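Local coordinates for uncharacterized protein (Chaetomium thermophilum, PDB 3LPZ) that probably binds Get5 and works in the Get pathway, which delivers tail-anchored membrane proteins to the endoplasmic reticulum, at residues R44-K47 with A53-D56; G49-A54 with V82-Q87; S215-V218 with G223-V226; T208-F213 with P243-I248; R21-G26 with Y32-E37. All coordinates share one frame; numbering follows the deposited sequence.

Interaction 1: residues R44-K47 with A53-D56; sequences RYSK and AAVD
Tyr45 and Ser46 pack against Ala53 and Ala54 where two successive helices of the alpha-solenoid meet beside their connecting turn. Helix 28-47 ends here and helix 51-67 has just begun. The small alanines let the backbones come close: the CA atoms of Tyr45 and Ala54 are 5.6 Å apart. The tight part of the contact lies around the Tyr45 ring and the Ser46 hydroxyl. Ala53 CB sits over one face of the ring in a CH-pi contact, 4.0 Å from the ring centroid. It is shifted toward the CB end of the ring, where its nearest atom is Tyr45 CG at 3.7 Å. The torsion behind this sets Tyr45 CG anti to its own carbonyl carbon (chi1 -78°), which turns one face of the ring to the alanine. Ile12 and Ile15 of helix 11-25 also touch Tyr45, and Ile57 reaches it from helix 51-67. The tyrosine therefore joins three helices. The solvent side is loose by contrast. Arg44 and Lys47 lie on the exposed side of helix 28-47 and leave the packing to their two neighbours. Ser46 belongs to the close-packed part. Its hydroxyl makes a weak hydrogen bond back to Ala42 O, within its own helix. The same oxygen also packs on a methyl group across the contact, with Ser46 OG 3.3 Å from Ala54 CB.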
# COMPACT_ATOMS: atom_id res chain seq x y z
N ARG A 44 -17.41 -4.07 -31.57
CA ARG A 44 -17.09 -4.34 -32.99
C ARG A 44 -15.59 -4.22 -33.32
O ARG A 44 -15.04 -5.11 -33.98
CB ARG A 44 -17.88 -3.46 -33.91
CG ARG A 44 -19.34 -3.88 -34.03
CD ARG A 44 -20.17 -2.71 -34.55
NE ARG A 44 -21.58 -3.05 -34.66
CZ ARG A 44 -22.55 -2.16 -34.84
NH1 ARG A 44 -22.26 -0.85 -34.92
NH2 ARG A 44 -23.81 -2.57 -34.93
N TYR A 45 -14.93 -3.14 -32.88
CA TYR A 45 -13.48 -3.02 -33.11
C TYR A 45 -12.70 -4.14 -32.44
O TYR A 45 -11.77 -4.70 -33.03
CB TYR A 45 -12.93 -1.64 -32.68
CG TYR A 45 -13.24 -0.57 -33.70
CD1 TYR A 45 -12.65 -0.60 -34.97
CD2 TYR A 45 -14.14 0.46 -33.40
CE1 TYR A 45 -12.95 0.38 -35.92
CE2 TYR A 45 -14.45 1.44 -34.34
CZ TYR A 45 -13.86 1.39 -35.60
OH TYR A 45 -14.15 2.36 -36.52
N SER A 46 -13.09 -4.45 -31.20
CA SER A 46 -12.47 -5.55 -30.45
C SER A 46 -12.59 -6.88 -31.18
O SER A 46 -11.61 -7.60 -31.26
CB SER A 46 -13.12 -5.69 -29.07
OG SER A 46 -12.62 -4.68 -28.26
N LYS A 47 -13.78 -7.21 -31.67
CA LYS A 47 -14.04 -8.48 -32.38
C LYS A 47 -13.11 -8.64 -33.57
O LYS A 47 -12.65 -9.75 -33.86
CB LYS A 47 -15.49 -8.55 -32.90
CG LYS A 47 -16.52 -8.99 -31.91
CD LYS A 47 -17.90 -9.24 -32.64
CE LYS A 47 -18.97 -9.76 -31.68
NZ LYS A 47 -20.35 -9.89 -32.33
N ALA A 53 -8.23 0.88 -31.31
CA ALA A 53 -9.47 1.63 -31.50
C ALA A 53 -10.42 1.44 -30.31
O ALA A 53 -10.94 2.42 -29.78
CB ALA A 53 -10.15 1.21 -32.81
N ALA A 54 -10.64 0.20 -29.91
CA ALA A 54 -11.56 -0.07 -28.81
C ALA A 54 -11.10 0.70 -27.57
O ALA A 54 -11.92 1.29 -26.87
CB ALA A 54 -11.63 -1.56 -28.52
N VAL A 55 -9.79 0.65 -27.28
CA VAL A 55 -9.21 1.31 -26.13
C VAL A 55 -9.39 2.83 -26.19
O VAL A 55 -9.77 3.44 -25.18
CB VAL A 55 -7.69 0.93 -25.94
CG1 VAL A 55 -6.95 1.96 -25.04
CG2 VAL A 55 -7.55 -0.47 -25.38
N ASP A 56 -9.10 3.44 -27.33
CA ASP A 56 -9.19 4.90 -27.44
C ASP A 56 -10.65 5.32 -27.23
O ASP A 56 -10.92 6.27 -26.51
CB ASP A 56 -8.70 5.42 -28.80
CG ASP A 56 -7.17 5.42 -28.92
OD1 ASP A 56 -6.45 5.31 -27.91
OD2 ASP A 56 -6.69 5.53 -30.06

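Interaction 2: residues G49-A54 with V82-Q87; sequences GNWAAA and VDTFRQ
Trp51 CG is anti to the carbonyl carbon (chi1 -58°), and this swings the indole toward Thr84 and Gln87. On the other helix Thr84 CG2 is anti to the backbone N, which brings this methyl to the indole. The contact joins helices 51-67 and 71-88, neighbours in the alpha-solenoid. Thr84 CG2 meets the indole at its edge, close to the ring plane, 4.0 Å from Trp51 CE3. The same methyl lies 4.0 Å from Ala54 CB, one helical turn further on. Thr84 OG1 is occupied elsewhere, in a hydrogen bond to Leu80 O of its own helix. The far end of the indole packs on Gln87, with Trp51 CH2 3.7 Å from Gln87 CB. Gln87 O lies over one face of the ring and Gly49 CA over the opposite face, so the indole is held from both sides. With Trp51 cut back to alanine, Gln87 CB is likely to lose its support, Thr84 CG2 to keep only Ala54 of these two partners, and a gap to open between the helices. The start of the helix is fixed as well. Gly49, with positive phi, is the C-prime residue of the Schellman motif that ends helix 28-47. Asn50 is the N-cap of the next helix: Ala53 N donates to Asn50 OD1 at 3.3 Å, from above the carbonyl plane.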
# COMPACT_ATOMS: atom_id res chain seq x y z
N GLY A 49 -10.09 -7.41 -33.75
CA GLY A 49 -8.69 -7.30 -33.31
C GLY A 49 -8.12 -5.88 -33.38
O GLY A 49 -6.89 -5.69 -33.28
N ASN A 50 -8.97 -4.88 -33.56
CA ASN A 50 -8.50 -3.50 -33.53
C ASN A 50 -8.61 -3.00 -32.08
O ASN A 50 -9.51 -2.22 -31.70
CB ASN A 50 -9.26 -2.60 -34.52
CG ASN A 50 -8.56 -1.24 -34.71
OD1 ASN A 50 -7.59 -0.91 -33.99
ND2 ASN A 50 -9.04 -0.46 -35.69
N TRP A 51 -7.70 -3.51 -31.25
CA TRP A 51 -7.70 -3.20 -29.83
C TRP A 51 -7.41 -1.75 -29.57
O TRP A 51 -7.98 -1.17 -28.63
CB TRP A 51 -6.67 -4.07 -29.09
CG TRP A 51 -6.95 -5.52 -29.31
CD1 TRP A 51 -6.21 -6.39 -30.08
CD2 TRP A 51 -8.05 -6.26 -28.79
NE1 TRP A 51 -6.79 -7.63 -30.05
CE2 TRP A 51 -7.92 -7.58 -29.26
CE3 TRP A 51 -9.12 -5.95 -27.94
CZ2 TRP A 51 -8.81 -8.59 -28.92
CZ3 TRP A 51 -10.02 -6.95 -27.61
CH2 TRP A 51 -9.86 -8.25 -28.10
N ALA A 52 -6.55 -1.15 -30.40
CA ALA A 52 -6.15 0.24 -30.21
C ALA A 52 -7.36 1.18 -30.35
O ALA A 52 -7.47 2.15 -29.62
CB ALA A 52 -5.02 0.63 -31.16
N ALA A 53 -8.23 0.88 -31.31
CA ALA A 53 -9.47 1.63 -31.50
C ALA A 53 -10.42 1.44 -30.31
O ALA A 53 -10.94 2.42 -29.78
CB ALA A 53 -10.15 1.21 -32.81
N ALA A 54 -10.64 0.20 -29.91
CA ALA A 54 -11.56 -0.07 -28.81
C ALA A 54 -11.10 0.70 -27.57
O ALA A 54 -11.92 1.29 -26.87
CB ALA A 54 -11.63 -1.56 -28.52
N VAL A 82 -10.45 -1.89 -18.83
CA VAL A 82 -9.50 -2.84 -18.24
C VAL A 82 -9.73 -4.21 -18.87
O VAL A 82 -8.76 -4.89 -19.20
CB VAL A 82 -9.66 -2.99 -16.70
CG1 VAL A 82 -8.69 -4.06 -16.16
CG2 VAL A 82 -9.42 -1.65 -16.00
N ASP A 83 -10.97 -4.66 -19.01
CA ASP A 83 -11.21 -5.98 -19.59
C ASP A 83 -10.72 -6.04 -21.05
O ASP A 83 -10.29 -7.08 -21.55
CB ASP A 83 -12.68 -6.38 -19.43
CG ASP A 83 -12.97 -6.95 -18.05
OD1 ASP A 83 -12.40 -8.01 -17.67
OD2 ASP A 83 -13.77 -6.34 -17.32
N THR A 84 -10.77 -4.88 -21.72
CA THR A 84 -10.29 -4.78 -23.08
C THR A 84 -8.78 -4.94 -23.11
O THR A 84 -8.27 -5.62 -24.00
CB THR A 84 -10.75 -3.45 -23.73
OG1 THR A 84 -12.19 -3.43 -23.77
CG2 THR A 84 -10.21 -3.30 -25.16
N PHE A 85 -8.06 -4.33 -22.15
CA PHE A 85 -6.59 -4.49 -22.05
C PHE A 85 -6.25 -5.97 -21.85
O PHE A 85 -5.32 -6.50 -22.46
CB PHE A 85 -6.01 -3.66 -20.89
CG PHE A 85 -5.83 -2.17 -21.19
CD1 PHE A 85 -5.54 -1.69 -22.46
CD2 PHE A 85 -5.90 -1.24 -20.15
CE1 PHE A 85 -5.35 -0.30 -22.71
CE2 PHE A 85 -5.72 0.15 -20.39
CZ PHE A 85 -5.44 0.60 -21.67
N ARG A 86 -6.97 -6.63 -20.97
CA ARG A 86 -6.81 -8.08 -20.79
C ARG A 86 -6.97 -8.91 -22.04
O ARG A 86 -6.12 -9.75 -22.34
CB ARG A 86 -7.86 -8.60 -19.83
CG ARG A 86 -7.65 -8.19 -18.47
CD ARG A 86 -8.55 -9.03 -17.60
NE ARG A 86 -8.35 -8.68 -16.22
CZ ARG A 86 -9.17 -7.93 -15.51
NH1 ARG A 86 -10.30 -7.45 -16.06
NH2 ARG A 86 -8.87 -7.68 -14.25
N GLN A 87 -8.08 -8.69 -22.75
CA GLN A 87 -8.39 -9.41 -23.98
C GLN A 87 -7.38 -9.14 -25.09
O GLN A 87 -7.07 -10.02 -25.89
CB GLN A 87 -9.78 -9.02 -24.49
CG GLN A 87 -10.89 -9.58 -23.69
CD GLN A 87 -12.20 -9.42 -24.42
OE1 GLN A 87 -12.75 -10.40 -24.93
NE2 GLN A 87 -12.69 -8.19 -24.53

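Interaction 3: residues S215-V218 with G223-V226; sequences SALV and GLTV
Leu217 and Leu224 make the closer of two apolar contacts between the end of helix 203-220 and the loop that follows it. Leu224 CD2 is the atom that reaches across. It lies 3.7 Å from Leu217 CG and 3.8 Å from Leu217 CD2, so one methyl rests on the branch of the other leucine. The two side chains cross at about a right angle. In both of them CG is anti to the backbone N (chi1 -178° for Leu217 and 179° for Leu224), and this sends each branch out to the other residue. The second apolar contact is lighter. Val218 CG2 and Val226 CG2 meet methyl to methyl at 4.2 Å, again with the side chains nearly perpendicular. The chain folds back after the helix and then enters the small antiparallel hairpin of strands 227-228 and 237-238, an insertion between helices of the alpha-solenoid. A hairpin in yeast Get4 takes part in Get5 binding, and this one may be its counterpart. Phe239 touches both Leu224 and Val226, and Tyr175 and Tyr178 of helix 166-179 touch Leu217 from the solenoid. The polar contacts are local and stay close to the helix. Ser215 OG bonds back to Arg211 O, one turn earlier. Leu217 O accepts a hydrogen bond from Asn221 ND2 in the turn between the two segments.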
# COMPACT_ATOMS: atom_id res chain seq x y z
N SER A 215 11.47 13.44 11.23
CA SER A 215 11.65 14.87 10.93
C SER A 215 10.38 15.64 11.24
O SER A 215 10.45 16.74 11.75
CB SER A 215 12.03 15.13 9.47
OG SER A 215 13.27 14.52 9.26
N ALA A 216 9.22 15.05 10.92
CA ALA A 216 7.93 15.70 11.17
C ALA A 216 7.73 15.87 12.69
O ALA A 216 7.32 16.94 13.16
CB ALA A 216 6.75 14.87 10.54
N LEU A 217 8.04 14.81 13.43
CA LEU A 217 7.92 14.84 14.89
C LEU A 217 8.75 15.99 15.49
O LEU A 217 8.26 16.73 16.35
CB LEU A 217 8.34 13.49 15.48
CG LEU A 217 8.21 13.34 16.99
CD1 LEU A 217 6.75 13.40 17.43
CD2 LEU A 217 8.83 11.99 17.42
N VAL A 218 10.00 16.11 15.07
CA VAL A 218 10.88 17.19 15.55
C VAL A 218 10.38 18.58 15.16
O VAL A 218 10.31 19.49 15.99
CB VAL A 218 12.34 17.02 15.03
CG1 VAL A 218 13.20 18.29 15.27
CG2 VAL A 218 12.97 15.79 15.67
N GLY A 223 10.36 21.48 21.28
CA GLY A 223 10.83 21.25 22.66
C GLY A 223 11.27 19.82 22.97
O GLY A 223 11.90 19.57 24.01
N LEU A 224 10.95 18.88 22.07
CA LEU A 224 11.15 17.46 22.32
C LEU A 224 12.63 17.08 22.23
O LEU A 224 13.25 17.24 21.17
CB LEU A 224 10.32 16.61 21.32
CG LEU A 224 10.42 15.07 21.41
CD1 LEU A 224 9.78 14.56 22.70
CD2 LEU A 224 9.72 14.41 20.23
N THR A 225 13.21 16.59 23.34
CA THR A 225 14.64 16.27 23.38
C THR A 225 14.96 15.25 22.31
O THR A 225 14.28 14.23 22.16
CB THR A 225 15.07 15.77 24.74
OG1 THR A 225 14.68 16.75 25.71
CG2 THR A 225 16.62 15.51 24.81
N VAL A 226 15.99 15.56 21.53
CA VAL A 226 16.40 14.72 20.43
C VAL A 226 17.91 14.79 20.23
O VAL A 226 18.53 15.85 20.40
CB VAL A 226 15.61 15.07 19.10
CG1 VAL A 226 15.82 16.55 18.68
CG2 VAL A 226 16.00 14.11 17.97

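Interaction 4: residues T208-F213 with P243-I248; sequences TAYRIF and PLLNFI
Tyr210 meets Leu245 and Ile248, and it is the first residue of 208-213 to reach the other helix. A methyl of each partner approaches the ring obliquely. Leu245 CD2 lies 4.3 Å from Tyr210 CE1, and Ile248 CG2 lies 4.3 Å from Tyr210 CD1. The two methyls sit by adjacent ring carbons, one on either side of the ring plane. The ring reaches them because CG is anti to the backbone N (chi1 166°). Its hydroxyl goes further. Tyr210 OH is hydrogen-bonded to Ser249 OG, the residue next to Ile248, and also to Arg237 N of the strand 237-238. This buried polar end is therefore held by two partners, one on each of two elements. The contact joins helices 203-220 and 243-256, two helices of the alpha-solenoid that are consecutive apart from the inserted beta hairpin. Further along the first segment comes Phe213, one turn after Tyr210. It points toward the second helix but stands a little back, with Phe213 CE1 4.9 Å from Leu245 CD1. Its ring meets that of Tyr175 edge-to-face, and Tyr189 and Cys190 of helix 186-199 touch it too. Leu245 reaches toward both aromatic residues from a first torsion that lies off the staggered positions (chi1 -127°), and Phe239 touches it as well.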
# COMPACT_ATOMS: atom_id res chain seq x y z
N THR A 208 13.48 5.68 4.54
CA THR A 208 12.85 6.93 4.14
C THR A 208 11.64 7.24 5.06
O THR A 208 11.51 8.37 5.54
CB THR A 208 12.42 6.88 2.63
OG1 THR A 208 13.60 6.74 1.83
CG2 THR A 208 11.66 8.16 2.20
N ALA A 209 10.75 6.27 5.27
CA ALA A 209 9.58 6.52 6.12
C ALA A 209 10.01 6.95 7.53
O ALA A 209 9.48 7.89 8.09
CB ALA A 209 8.68 5.28 6.20
N TYR A 210 11.01 6.28 8.08
CA TYR A 210 11.55 6.63 9.38
C TYR A 210 12.08 8.08 9.41
O TYR A 210 11.78 8.87 10.32
CB TYR A 210 12.67 5.66 9.72
CG TYR A 210 13.51 6.11 10.87
CD1 TYR A 210 13.08 5.92 12.19
CD2 TYR A 210 14.74 6.75 10.66
CE1 TYR A 210 13.84 6.36 13.26
CE2 TYR A 210 15.52 7.18 11.74
CZ TYR A 210 15.05 6.98 13.03
OH TYR A 210 15.83 7.40 14.10
N ARG A 211 12.84 8.45 8.39
CA ARG A 211 13.41 9.80 8.37
C ARG A 211 12.29 10.85 8.26
O ARG A 211 12.28 11.83 8.99
CB ARG A 211 14.43 9.93 7.24
CG ARG A 211 15.67 9.04 7.48
CD ARG A 211 16.80 9.40 6.54
NE ARG A 211 16.67 8.76 5.25
CZ ARG A 211 17.44 7.75 4.83
NH1 ARG A 211 18.39 7.24 5.62
NH2 ARG A 211 17.26 7.25 3.63
N ILE A 212 11.35 10.63 7.36
CA ILE A 212 10.22 11.57 7.21
C ILE A 212 9.40 11.70 8.49
O ILE A 212 9.08 12.84 8.93
CB ILE A 212 9.32 11.22 6.00
CG1 ILE A 212 10.11 11.34 4.66
CG2 ILE A 212 8.02 12.06 5.98
CD1 ILE A 212 10.60 12.78 4.25
N PHE A 213 9.05 10.57 9.10
CA PHE A 213 8.17 10.62 10.27
C PHE A 213 8.89 11.35 11.42
O PHE A 213 8.32 12.24 12.07
CB PHE A 213 7.78 9.20 10.72
CG PHE A 213 6.83 9.17 11.87
CD1 PHE A 213 7.30 9.28 13.19
CD2 PHE A 213 5.45 9.03 11.65
CE1 PHE A 213 6.40 9.25 14.29
CE2 PHE A 213 4.55 9.01 12.72
CZ PHE A 213 5.02 9.13 14.05
N PRO A 243 11.24 5.62 24.29
CA PRO A 243 12.09 4.41 24.15
C PRO A 243 11.77 3.49 22.94
O PRO A 243 12.69 2.91 22.37
CB PRO A 243 11.84 3.64 25.46
CG PRO A 243 10.85 4.42 26.26
CD PRO A 243 10.73 5.80 25.66
N LEU A 244 10.50 3.31 22.59
CA LEU A 244 10.18 2.40 21.48
C LEU A 244 10.55 2.99 20.13
O LEU A 244 10.73 2.27 19.15
CB LEU A 244 8.70 2.04 21.47
CG LEU A 244 8.27 0.94 22.45
CD1 LEU A 244 6.77 0.65 22.24
CD2 LEU A 244 9.13 -0.32 22.32
N LEU A 245 10.61 4.31 20.05
CA LEU A 245 11.10 4.92 18.82
C LEU A 245 12.62 4.63 18.70
O LEU A 245 13.16 4.41 17.59
CB LEU A 245 10.81 6.41 18.83
CG LEU A 245 10.06 6.94 17.62
CD1 LEU A 245 9.78 8.46 17.72
CD2 LEU A 245 10.83 6.61 16.34
N ASN A 246 13.30 4.64 19.84
CA ASN A 246 14.71 4.27 19.88
C ASN A 246 14.93 2.83 19.50
O ASN A 246 15.85 2.52 18.76
CB ASN A 246 15.29 4.57 21.26
CG ASN A 246 15.16 6.03 21.61
OD1 ASN A 246 15.14 6.88 20.71
ND2 ASN A 246 15.06 6.34 22.90
N PHE A 247 14.04 1.95 19.95
CA PHE A 247 14.04 0.57 19.51
C PHE A 247 13.96 0.46 17.97
O PHE A 247 14.73 -0.27 17.34
CB PHE A 247 12.85 -0.17 20.12
CG PHE A 247 12.66 -1.55 19.58
CD1 PHE A 247 13.44 -2.61 20.06
CD2 PHE A 247 11.70 -1.81 18.60
CE1 PHE A 247 13.26 -3.92 19.56
CE2 PHE A 247 11.52 -3.10 18.09
CZ PHE A 247 12.31 -4.16 18.57
N ILE A 248 12.99 1.17 17.39
CA ILE A 248 12.86 1.23 15.94
C ILE A 248 14.12 1.77 15.24
O ILE A 248 14.59 1.16 14.28
CB ILE A 248 11.63 2.08 15.50
CG1 ILE A 248 10.33 1.43 15.98
CG2 ILE A 248 11.65 2.31 13.97
CD1 ILE A 248 9.13 2.43 15.91

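Interaction 5: residues R21-G26 with Y32-E37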
# COMPACT_ATOMS: atom_id res chain seq x y z
N ARG A 21 -19.90 14.68 -27.67
CA ARG A 21 -20.85 15.78 -27.79
C ARG A 21 -22.25 15.36 -27.33
O ARG A 21 -22.88 16.08 -26.56
CB ARG A 21 -20.88 16.38 -29.20
CG ARG A 21 -21.88 17.54 -29.35
CD ARG A 21 -21.29 18.71 -30.14
NE ARG A 21 -20.07 19.24 -29.53
CZ ARG A 21 -19.50 20.39 -29.86
NH1 ARG A 21 -20.04 21.15 -30.80
NH2 ARG A 21 -18.39 20.79 -29.26
N ARG A 22 -22.73 14.19 -27.76
CA ARG A 22 -24.02 13.70 -27.25
C ARG A 22 -24.06 13.64 -25.73
O ARG A 22 -25.07 14.01 -25.11
CB ARG A 22 -24.36 12.32 -27.82
CG ARG A 22 -24.78 12.37 -29.27
CD ARG A 22 -24.93 10.98 -29.84
NE ARG A 22 -25.92 10.18 -29.13
CZ ARG A 22 -26.07 8.88 -29.31
NH1 ARG A 22 -25.29 8.24 -30.18
NH2 ARG A 22 -27.00 8.20 -28.64
N ILE A 23 -22.96 13.18 -25.13
CA ILE A 23 -22.88 13.08 -23.68
C ILE A 23 -22.78 14.46 -23.01
O ILE A 23 -23.44 14.70 -22.01
CB ILE A 23 -21.70 12.18 -23.26
CG1 ILE A 23 -22.01 10.71 -23.57
CG2 ILE A 23 -21.38 12.37 -21.77
CD1 ILE A 23 -20.76 9.90 -23.82
N ALA A 24 -21.97 15.35 -23.58
CA ALA A 24 -21.81 16.71 -23.02
C ALA A 24 -23.14 17.49 -22.96
O ALA A 24 -23.39 18.19 -21.98
CB ALA A 24 -20.75 17.51 -23.81
N GLU A 25 -23.99 17.35 -23.97
CA GLU A 25 -25.23 18.14 -24.07
C GLU A 25 -26.46 17.43 -23.50
O GLU A 25 -27.45 18.09 -23.13
CB GLU A 25 -25.49 18.54 -25.53
CG GLU A 25 -24.23 19.13 -26.20
CD GLU A 25 -24.44 19.53 -27.65
OE1 GLU A 25 -25.45 19.14 -28.27
OE2 GLU A 25 -23.57 20.25 -28.19
N GLY A 26 -26.39 16.11 -23.41
CA GLY A 26 -27.56 15.29 -23.14
C GLY A 26 -27.95 15.20 -21.68
O GLY A 26 -27.12 15.41 -20.79
N TYR A 32 -26.84 7.77 -21.04
CA TYR A 32 -26.90 6.32 -20.94
C TYR A 32 -26.94 5.65 -22.32
O TYR A 32 -26.22 4.68 -22.55
CB TYR A 32 -28.07 5.87 -20.05
CG TYR A 32 -28.30 4.36 -20.00
CD1 TYR A 32 -27.48 3.54 -19.20
CD2 TYR A 32 -29.34 3.75 -20.73
CE1 TYR A 32 -27.68 2.15 -19.14
CE2 TYR A 32 -29.55 2.36 -20.67
CZ TYR A 32 -28.71 1.58 -19.87
OH TYR A 32 -28.88 0.22 -19.79
N GLU A 33 -27.77 6.16 -23.24
CA GLU A 33 -27.84 5.60 -24.60
C GLU A 33 -26.50 5.72 -25.34
O GLU A 33 -26.08 4.79 -26.04
CB GLU A 33 -28.96 6.26 -25.42
CG GLU A 33 -30.37 5.91 -24.95
CD GLU A 33 -30.77 4.46 -25.25
OE1 GLU A 33 -30.04 3.75 -25.99
OE2 GLU A 33 -31.83 4.02 -24.74
N ALA A 34 -25.84 6.87 -25.19
CA ALA A 34 -24.54 7.07 -25.79
C ALA A 34 -23.51 6.09 -25.22
O ALA A 34 -22.65 5.58 -25.96
CB ALA A 34 -24.07 8.50 -25.61
N ALA A 35 -23.58 5.83 -23.91
CA ALA A 35 -22.66 4.87 -23.29
C ALA A 35 -22.92 3.48 -23.85
O ALA A 35 -21.97 2.73 -24.12
CB ALA A 35 -22.80 4.87 -21.75
N GLN A 36 -24.19 3.13 -24.05
CA GLN A 36 -24.54 1.83 -24.64
C GLN A 36 -24.08 1.70 -26.08
O GLN A 36 -23.62 0.63 -26.50
CB GLN A 36 -26.05 1.54 -24.52
CG GLN A 36 -26.50 1.31 -23.06
CD GLN A 36 -25.72 0.20 -22.36
OE1 GLN A 36 -25.67 -0.94 -22.83
NE2 GLN A 36 -25.09 0.54 -21.23
N GLU A 37 -24.20 2.79 -26.84
CA GLU A 37 -23.75 2.78 -28.21
C GLU A 37 -22.22 2.68 -28.22
O GLU A 37 -21.65 2.06 -29.09
CB GLU A 37 -24.22 4.04 -28.93
CG GLU A 37 -23.84 4.09 -30.41
CD GLU A 37 -24.41 5.30 -31.08
OE1 GLU A 37 -25.56 5.66 -30.75
OE2 GLU A 37 -23.70 5.89 -31.94
O HOH W 1 -23.27 8.89 -32.13
O HOH W 2 -27.75 5.58 -29.68
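Arg22 and Glu37 form a salt bridge across the first helical hairpin of the alpha-solenoid. The short segments of helices 11-25 and 28-47 run antiparallel, at 160° to each other, with their axes 9.2 Å apart. Arg22 NH1 donates to Glu37 OE1 at 2.7 Å. The bond is nearly straight, at 173°. The oxygen lies in the plane of the guanidinium, but the donor comes from above the carboxylate plane. A water widens the grip: it accepts from Arg22 NH1 at 2.9 Å and donates to Glu37 OE2 at 3.0 Å. A second water accepts from Arg22 NH2. Between the two segments, Ile23 CG1 packs on Ala34 CB at 3.6 Å. Ala34 also lies below one face of the guanidinium, its CB offset toward the rim. The arginine chain bends at chi3 (59°) to turn this flat head over the other helix, while Glu37 extends to meet it. A leucine in place of Arg22 would probably leave Glu37 without its charged mate and both waters without the N-H groups they accept from. Outside this first layer, Ile23 is in contact with Val61, Thr64 and Leu65 of helix 51-67, so it ties the hairpin to the next helix. Its backbone is held too: Gln31 NE2, in the stretch between the segments, is hydrogen-bonded to Ile23 O.

The five contacts form two groups on the elongated solenoid. Interactions 1, 2 and 5 lie together in the N-terminal part, and interactions 3 and 4 lie in the C-terminal part. Interactions 1 and 2 touch, with centres about 6 Å apart: they share Ala53 and Ala54, and Ser46 OG packs on Trp51 CZ3 at 3.5 Å. Interaction 5 uses an earlier part of helix 28-47, its centre about 18 Å from that of interaction 1. Interaction 3 is nested inside the loop closed by interaction 4. These two meet through Leu217 CD2 and Leu245 CD1, 3.7 Å apart. The centres of interactions 1 and 3 are about 56 Å apart.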